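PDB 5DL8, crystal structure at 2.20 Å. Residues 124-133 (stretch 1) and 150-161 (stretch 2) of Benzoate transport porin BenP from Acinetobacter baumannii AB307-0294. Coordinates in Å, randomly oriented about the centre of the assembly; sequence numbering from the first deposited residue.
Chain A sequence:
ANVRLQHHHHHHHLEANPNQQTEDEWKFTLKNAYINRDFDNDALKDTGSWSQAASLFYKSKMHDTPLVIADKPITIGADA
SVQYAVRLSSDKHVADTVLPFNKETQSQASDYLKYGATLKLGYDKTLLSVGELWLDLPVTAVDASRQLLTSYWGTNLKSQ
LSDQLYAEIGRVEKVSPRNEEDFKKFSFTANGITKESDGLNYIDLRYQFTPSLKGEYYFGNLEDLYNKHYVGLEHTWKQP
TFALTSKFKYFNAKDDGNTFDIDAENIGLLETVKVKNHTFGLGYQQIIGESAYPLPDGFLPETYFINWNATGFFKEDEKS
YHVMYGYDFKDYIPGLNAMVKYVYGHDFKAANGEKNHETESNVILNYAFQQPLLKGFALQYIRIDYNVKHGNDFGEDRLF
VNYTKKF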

ATOM      1  N   ASP A 124       9.198  28.052  -2.249  1.00 46.51           N
ATOM      2  CA  ASP A 124       9.769  27.676  -3.530  1.00 46.45           C
ATOM      3  C   ASP A 124       9.359  26.187  -3.920  1.00 45.17           C
ATOM      4  O   ASP A 124       8.214  25.948  -4.288  1.00 43.78           O
ATOM      5  CB  ASP A 124      11.305  27.885  -3.495  1.00 46.98           C
ATOM      6  CG  ASP A 124      11.959  27.859  -4.898  1.00 48.33           C
ATOM      7  OD1 ASP A 124      11.208  28.028  -5.898  1.00 49.93           O
ATOM      8  OD2 ASP A 124      13.201  27.692  -4.984  1.00 48.15           O
ATOM      9  N   LYS A 125      10.284  25.223  -3.883  1.00 45.11           N
ATOM     10  CA  LYS A 125       9.967  23.820  -4.191  1.00 44.65           C
ATOM     11  C   LYS A 125       9.998  22.892  -2.985  1.00 42.29           C
ATOM     12  O   LYS A 125      10.212  21.689  -3.119  1.00 43.11           O
ATOM     13  CB  LYS A 125      10.858  23.342  -5.333  1.00 46.07           C
ATOM     14  CG  LYS A 125      10.472  24.029  -6.646  1.00 49.09           C
ATOM     15  CD  LYS A 125      11.378  23.640  -7.815  1.00 50.44           C
ATOM     16  CE  LYS A 125      10.792  24.217  -9.088  1.00 52.32           C
ATOM     17  NZ  LYS A 125      11.882  24.594 -10.015  1.00 53.32           N
ATOM     18  N   THR A 126       9.686  23.458  -1.820  1.00 41.91           N
ATOM     19  CA  THR A 126       9.697  22.758  -0.546  1.00 40.47           C
ATOM     20  C   THR A 126       8.349  22.892   0.206  1.00 41.01           C
ATOM     21  O   THR A 126       7.650  23.919   0.147  1.00 43.48           O
ATOM     22  CB  THR A 126      10.854  23.281   0.295  1.00 40.92           C
ATOM     23  OG1 THR A 126      12.027  23.237  -0.536  1.00 42.17           O
ATOM     24  CG2 THR A 126      11.080  22.457   1.604  1.00 39.83           C
ATOM     25  N   LEU A 127       7.979  21.835   0.902  1.00 38.80           N
ATOM     26  CA  LEU A 127       6.787  21.827   1.612  1.00 37.62           C
ATOM     27  C   LEU A 127       7.004  21.083   2.869  1.00 36.09           C
ATOM     28  O   LEU A 127       7.500  19.937   2.838  1.00 37.68           O
ATOM     29  CB  LEU A 127       5.771  21.167   0.750  1.00 37.54           C
ATOM     30  CG  LEU A 127       4.389  21.204   1.425  1.00 38.37           C
ATOM     31  CD1 LEU A 127       3.812  22.607   1.375  1.00 39.46           C
ATOM     32  CD2 LEU A 127       3.445  20.160   0.802  1.00 37.23           C
ATOM     33  N   LEU A 128       6.694  21.729   3.984  1.00 35.78           N
ATOM     34  CA  LEU A 128       6.777  21.135   5.337  1.00 34.90           C
ATOM     35  C   LEU A 128       5.309  20.781   5.721  1.00 34.59           C
ATOM     36  O   LEU A 128       4.407  21.646   5.596  1.00 34.60           O
ATOM     37  CB  LEU A 128       7.366  22.130   6.364  1.00 36.30           C
ATOM     38  CG  LEU A 128       7.238  21.800   7.877  1.00 36.48           C
ATOM     39  CD1 LEU A 128       8.190  20.634   8.219  1.00 36.11           C
ATOM     40  CD2 LEU A 128       7.408  23.033   8.786  1.00 37.78           C
ATOM     41  N   SER A 129       5.079  19.546   6.184  1.00 32.77           N
ATOM     42  CA  SER A 129       3.721  19.134   6.615  1.00 33.63           C
ATOM     43  C   SER A 129       3.730  18.577   8.061  1.00 33.61           C
ATOM     44  O   SER A 129       4.615  17.792   8.412  1.00 32.58           O
ATOM     45  CB  SER A 129       3.121  18.118   5.616  1.00 31.93           C
ATOM     46  OG  SER A 129       3.076  18.727   4.339  1.00 32.14           O
ATOM     47  N   VAL A 130       2.781  19.016   8.890  1.00 33.30           N
ATOM     48  CA  VAL A 130       2.678  18.532  10.222  1.00 33.73           C
ATOM     49  C   VAL A 130       1.207  18.135  10.488  1.00 33.70           C
ATOM     50  O   VAL A 130       0.287  18.960  10.317  1.00 32.80           O
ATOM     51  CB  VAL A 130       3.041  19.635  11.239  1.00 37.84           C
ATOM     52  CG1 VAL A 130       2.934  19.125  12.686  1.00 38.76           C
ATOM     53  CG2 VAL A 130       4.390  20.311  10.943  1.00 38.01           C
ATOM     54  N   GLY A 131       1.037  16.875  10.926  1.00 32.63           N
ATOM     55  CA  GLY A 131      -0.248  16.250  11.312  1.00 31.89           C
ATOM     56  C   GLY A 131      -0.441  14.931  10.546  1.00 30.59           C
ATOM     57  O   GLY A 131       0.366  14.016  10.567  1.00 29.17           O
ATOM     58  N   GLU A 132      -1.563  14.823   9.856  1.00 31.23           N
ATOM     59  CA  GLU A 132      -1.903  13.601   9.116  1.00 30.75           C
ATOM     60  C   GLU A 132      -1.083  13.620   7.806  1.00 30.10           C
ATOM     61  O   GLU A 132      -1.112  14.569   7.062  1.00 29.36           O
ATOM     62  CB  GLU A 132      -3.452  13.505   8.883  1.00 30.88           C
ATOM     63  CG  GLU A 132      -3.894  12.311   8.083  1.00 30.42           C
ATOM     64  CD  GLU A 132      -5.391  12.138   7.944  1.00 30.75           C
ATOM     65  OE1 GLU A 132      -6.089  13.100   7.511  1.00 32.44           O
ATOM     66  OE2 GLU A 132      -5.854  11.005   8.224  1.00 30.95           O
ATOM     67  N   LEU A 133      -0.466  12.494   7.507  1.00 29.67           N
ATOM     68  CA  LEU A 133       0.273  12.327   6.316  1.00 29.27           C
ATOM     69  C   LEU A 133      -0.259  11.092   5.533  1.00 27.80           C
ATOM     70  O   LEU A 133      -0.439  10.004   6.089  1.00 24.78           O
ATOM     71  CB  LEU A 133       1.735  12.025   6.734  1.00 30.07           C
ATOM     72  CG  LEU A 133       2.433  12.931   7.748  1.00 32.21           C
ATOM     73  CD1 LEU A 133       3.868  12.482   8.042  1.00 31.41           C
ATOM     74  CD2 LEU A 133       2.375  14.398   7.244  1.00 34.26           C
TER
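Stretch 2, residues 150-161: TSYWGTNLKSQL

Stretch 2 runs antiparallel to stretch 1 as its neighbour in a β-sheet, and the two together bury 950 Å². The axes of the strand that begins at Thr 126 and the one that runs to Gln 160 approach to 4.7 Å, with an angle of 170° between their N-to-C directions. Both chains turn a corner at a glycine, Gly 131 and Gly 154, and these residues face each other, so the pairing continues past the bend to Leu 133 and Tyr 152.

Leu 133 covers the most surface. Its backbone pairs with Tyr 152, Leu 133 N donating to Tyr 152 O at 2.8 Å, while the return bond from Tyr 152 N to Leu 133 O, at 3.0 Å, is weak. The Leu 133 side chain extends past the Tyr 152 pair: Leu 133 CD1 lies 3.8 Å from Gly 154 C and Leu 133 CD2 lies 4.1 Å from Asn 156 OD1.

Asn 156, extended at phi/psi -139/164, sits opposite Ser 129. Ser 129 N donates to Asn 156 O at 2.8 Å, and Asn 156 N to Ser 129 O at 2.9 Å. With chi1 in p, the end of the Asn 156 side chain comes nearer to stretch 1, with Asn 156 OD1 3.4 Å from Ser 129 CB. A water there donates to Asn 156 OD1 at 2.5 Å and is hydrogen-bonded to Ser 129 OG at 2.8 Å, linking the two side chains.

At the corner, Gly 131 N donates to Gly 154 O and Gly 154 N to Gly 131 O, both at 2.9 Å. Trp 153 (chi1 t) lays its six-membered ring over Gly 131, whose CA stands 3.7 Å from the ring centroid, almost on its normal.

On the face carrying Thr 126, Leu 128 and Val 130, Leu 157 CD1 comes within 3.3 Å of Thr 126 CG2, and Ser 159 OG hydrogen-bonds Thr 126 OG1 at 3.1 Å. Beyond the bend, Ser 151 OG donates to Glu 132 OE2 at 2.7 Å.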

ATOM      1  N   THR A 150      -5.606   3.633   5.319  1.00 23.96           N
ATOM      2  CA  THR A 150      -4.489   3.896   6.261  1.00 23.03           C
ATOM      3  C   THR A 150      -3.948   5.313   6.030  1.00 22.76           C
ATOM      4  O   THR A 150      -3.820   5.776   4.899  1.00 23.70           O
ATOM      5  CB  THR A 150      -3.404   2.815   6.053  1.00 23.04           C
ATOM      6  OG1 THR A 150      -4.070   1.559   6.150  1.00 22.85           O
ATOM      7  CG2 THR A 150      -2.181   2.846   7.077  1.00 22.21           C
ATOM      8  N   SER A 151      -3.730   6.039   7.101  1.00 23.08           N
ATOM      9  CA  SER A 151      -2.920   7.247   7.095  1.00 23.76           C
ATOM     10  C   SER A 151      -1.999   7.246   8.316  1.00 24.46           C
ATOM     11  O   SER A 151      -2.042   6.278   9.133  1.00 24.81           O
ATOM     12  CB  SER A 151      -3.853   8.441   7.066  1.00 23.96           C
ATOM     13  OG  SER A 151      -4.581   8.584   8.288  1.00 24.00           O
ATOM     14  N   TYR A 152      -1.205   8.335   8.476  1.00 26.12           N
ATOM     15  CA  TYR A 152      -0.051   8.408   9.414  1.00 26.69           C
ATOM     16  C   TYR A 152      -0.024   9.770  10.145  1.00 27.74           C
ATOM     17  O   TYR A 152      -0.654  10.757   9.707  1.00 28.98           O
ATOM     18  CB  TYR A 152       1.251   8.234   8.550  1.00 26.84           C
ATOM     19  CG  TYR A 152       1.304   6.913   7.886  1.00 25.65           C
ATOM     20  CD1 TYR A 152       1.647   5.803   8.560  1.00 27.17           C
ATOM     21  CD2 TYR A 152       0.822   6.751   6.597  1.00 26.82           C
ATOM     22  CE1 TYR A 152       1.645   4.521   7.936  1.00 27.74           C
ATOM     23  CE2 TYR A 152       0.820   5.512   5.992  1.00 25.94           C
ATOM     24  CZ  TYR A 152       1.210   4.414   6.657  1.00 26.73           C
ATOM     25  OH  TYR A 152       1.154   3.204   5.973  1.00 30.33           O
ATOM     26  N   TRP A 153       0.647   9.854  11.270  1.00 27.06           N
ATOM     27  CA  TRP A 153       0.706  11.131  11.905  1.00 28.72           C
ATOM     28  C   TRP A 153       2.167  11.448  12.172  1.00 28.75           C
ATOM     29  O   TRP A 153       2.879  10.612  12.762  1.00 27.06           O
ATOM     30  CB  TRP A 153      -0.043  11.069  13.214  1.00 30.35           C
ATOM     31  CG  TRP A 153      -0.236  12.377  13.994  1.00 33.44           C
ATOM     32  CD1 TRP A 153       0.503  12.837  15.124  1.00 35.42           C
ATOM     33  CD2 TRP A 153      -1.284  13.314  13.804  1.00 34.85           C
ATOM     34  NE1 TRP A 153      -0.051  14.008  15.585  1.00 37.22           N
ATOM     35  CE2 TRP A 153      -1.132  14.328  14.782  1.00 37.65           C
ATOM     36  CE3 TRP A 153      -2.359  13.397  12.897  1.00 36.42           C
ATOM     37  CZ2 TRP A 153      -2.014  15.424  14.857  1.00 38.92           C
ATOM     38  CZ3 TRP A 153      -3.228  14.487  12.986  1.00 37.10           C
ATOM     39  CH2 TRP A 153      -3.038  15.479  13.956  1.00 38.87           C
ATOM     40  N   GLY A 154       2.569  12.650  11.800  1.00 29.19           N
ATOM     41  CA  GLY A 154       3.984  13.088  11.998  1.00 30.24           C
ATOM     42  C   GLY A 154       4.311  14.368  11.291  1.00 31.03           C
ATOM     43  O   GLY A 154       3.433  15.173  11.024  1.00 30.54           O
ATOM     44  N   THR A 155       5.610  14.582  11.044  1.00 33.05           N
ATOM     45  CA  THR A 155       6.111  15.720  10.310  1.00 33.89           C
ATOM     46  C   THR A 155       6.949  15.254   9.187  1.00 33.35           C
ATOM     47  O   THR A 155       7.778  14.353   9.404  1.00 35.45           O
ATOM     48  CB  THR A 155       7.023  16.499  11.206  1.00 36.20           C
ATOM     49  OG1 THR A 155       6.347  16.681  12.433  1.00 38.82           O
ATOM     50  CG2 THR A 155       7.357  17.823  10.616  1.00 36.64           C
ATOM     51  N   ASN A 156       6.765  15.832   8.001  1.00 32.79           N
ATOM     52  CA  ASN A 156       7.723  15.646   6.911  1.00 32.75           C
ATOM     53  C   ASN A 156       8.046  16.860   6.086  1.00 33.56           C
ATOM     54  O   ASN A 156       7.355  17.858   6.167  1.00 34.45           O
ATOM     55  CB  ASN A 156       7.350  14.462   6.013  1.00 31.34           C
ATOM     56  CG  ASN A 156       6.086  14.680   5.123  1.00 31.76           C
ATOM     57  OD1 ASN A 156       5.525  15.765   4.939  1.00 31.22           O
ATOM     58  ND2 ASN A 156       5.745  13.627   4.476  1.00 31.95           N
ATOM     59  N   LEU A 157       9.151  16.755   5.336  1.00 34.07           N
ATOM     60  CA  LEU A 157       9.749  17.852   4.523  1.00 35.87           C
ATOM     61  C   LEU A 157      10.077  17.259   3.168  1.00 36.20           C
ATOM     62  O   LEU A 157      10.720  16.198   3.107  1.00 34.71           O
ATOM     63  CB  LEU A 157      11.003  18.449   5.159  1.00 37.09           C
ATOM     64  CG  LEU A 157      11.625  19.688   4.499  1.00 38.41           C
ATOM     65  CD1 LEU A 157      10.622  20.832   4.427  1.00 39.46           C
ATOM     66  CD2 LEU A 157      12.893  20.118   5.253  1.00 39.73           C
ATOM     67  N   LYS A 158       9.493  17.854   2.127  1.00 37.35           N
ATOM     68  CA  LYS A 158       9.700  17.458   0.692  1.00 38.62           C
ATOM     69  C   LYS A 158      10.332  18.566  -0.094  1.00 38.07           C
ATOM     70  O   LYS A 158       9.873  19.684  -0.005  1.00 38.22           O
ATOM     71  CB  LYS A 158       8.372  17.268  -0.013  1.00 39.31           C
ATOM     72  CG  LYS A 158       7.525  16.318   0.682  1.00 41.80           C
ATOM     73  CD  LYS A 158       6.271  16.111  -0.086  1.00 44.40           C
ATOM     74  CE  LYS A 158       5.409  15.191   0.704  1.00 44.92           C
ATOM     75  NZ  LYS A 158       4.458  14.613  -0.260  1.00 48.81           N
ATOM     76  N   SER A 159      11.285  18.247  -0.936  1.00 38.10           N
ATOM     77  CA  SER A 159      11.874  19.235  -1.810  1.00 39.85           C
ATOM     78  C   SER A 159      12.314  18.741  -3.210  1.00 39.33           C
ATOM     79  O   SER A 159      12.926  17.687  -3.327  1.00 39.09           O
ATOM     80  CB  SER A 159      13.058  19.806  -1.058  1.00 41.85           C
ATOM     81  OG  SER A 159      13.642  20.881  -1.779  1.00 45.37           O
ATOM     82  N   GLN A 160      12.009  19.486  -4.269  1.00 40.27           N
ATOM     83  CA  GLN A 160      12.633  19.271  -5.589  1.00 40.99           C
ATOM     84  C   GLN A 160      13.878  20.113  -5.595  1.00 43.10           C
ATOM     85  O   GLN A 160      13.857  21.299  -5.961  1.00 47.16           O
ATOM     86  CB  GLN A 160      11.677  19.696  -6.726  1.00 43.01           C
ATOM     87  CG  GLN A 160      12.053  19.206  -8.102  1.00 43.08           C
ATOM     88  CD  GLN A 160      11.899  17.683  -8.233  1.00 42.75           C
ATOM     89  OE1 GLN A 160      11.032  17.073  -7.645  1.00 43.61           O
ATOM     90  NE2 GLN A 160      12.801  17.073  -8.935  1.00 44.06           N
ATOM     91  N   LEU A 161      14.976  19.491  -5.180  1.00 42.92           N
ATOM     92  CA  LEU A 161      16.236  20.116  -4.983  1.00 43.26           C
ATOM     93  C   LEU A 161      16.866  20.457  -6.315  1.00 45.68           C
ATOM     94  O   LEU A 161      17.782  21.250  -6.338  1.00 45.45           O
ATOM     95  CB  LEU A 161      17.204  19.177  -4.238  1.00 42.67           C
ATOM     96  CG  LEU A 161      16.955  18.798  -2.790  1.00 41.84           C
ATOM     97  CD1 LEU A 161      17.871  17.700  -2.257  1.00 41.01           C
ATOM     98  CD2 LEU A 161      17.061  20.059  -1.950  1.00 43.22           C
TER
HETATM   99  O   HOH W   1       5.489  17.696   3.416  1.00 33.12           O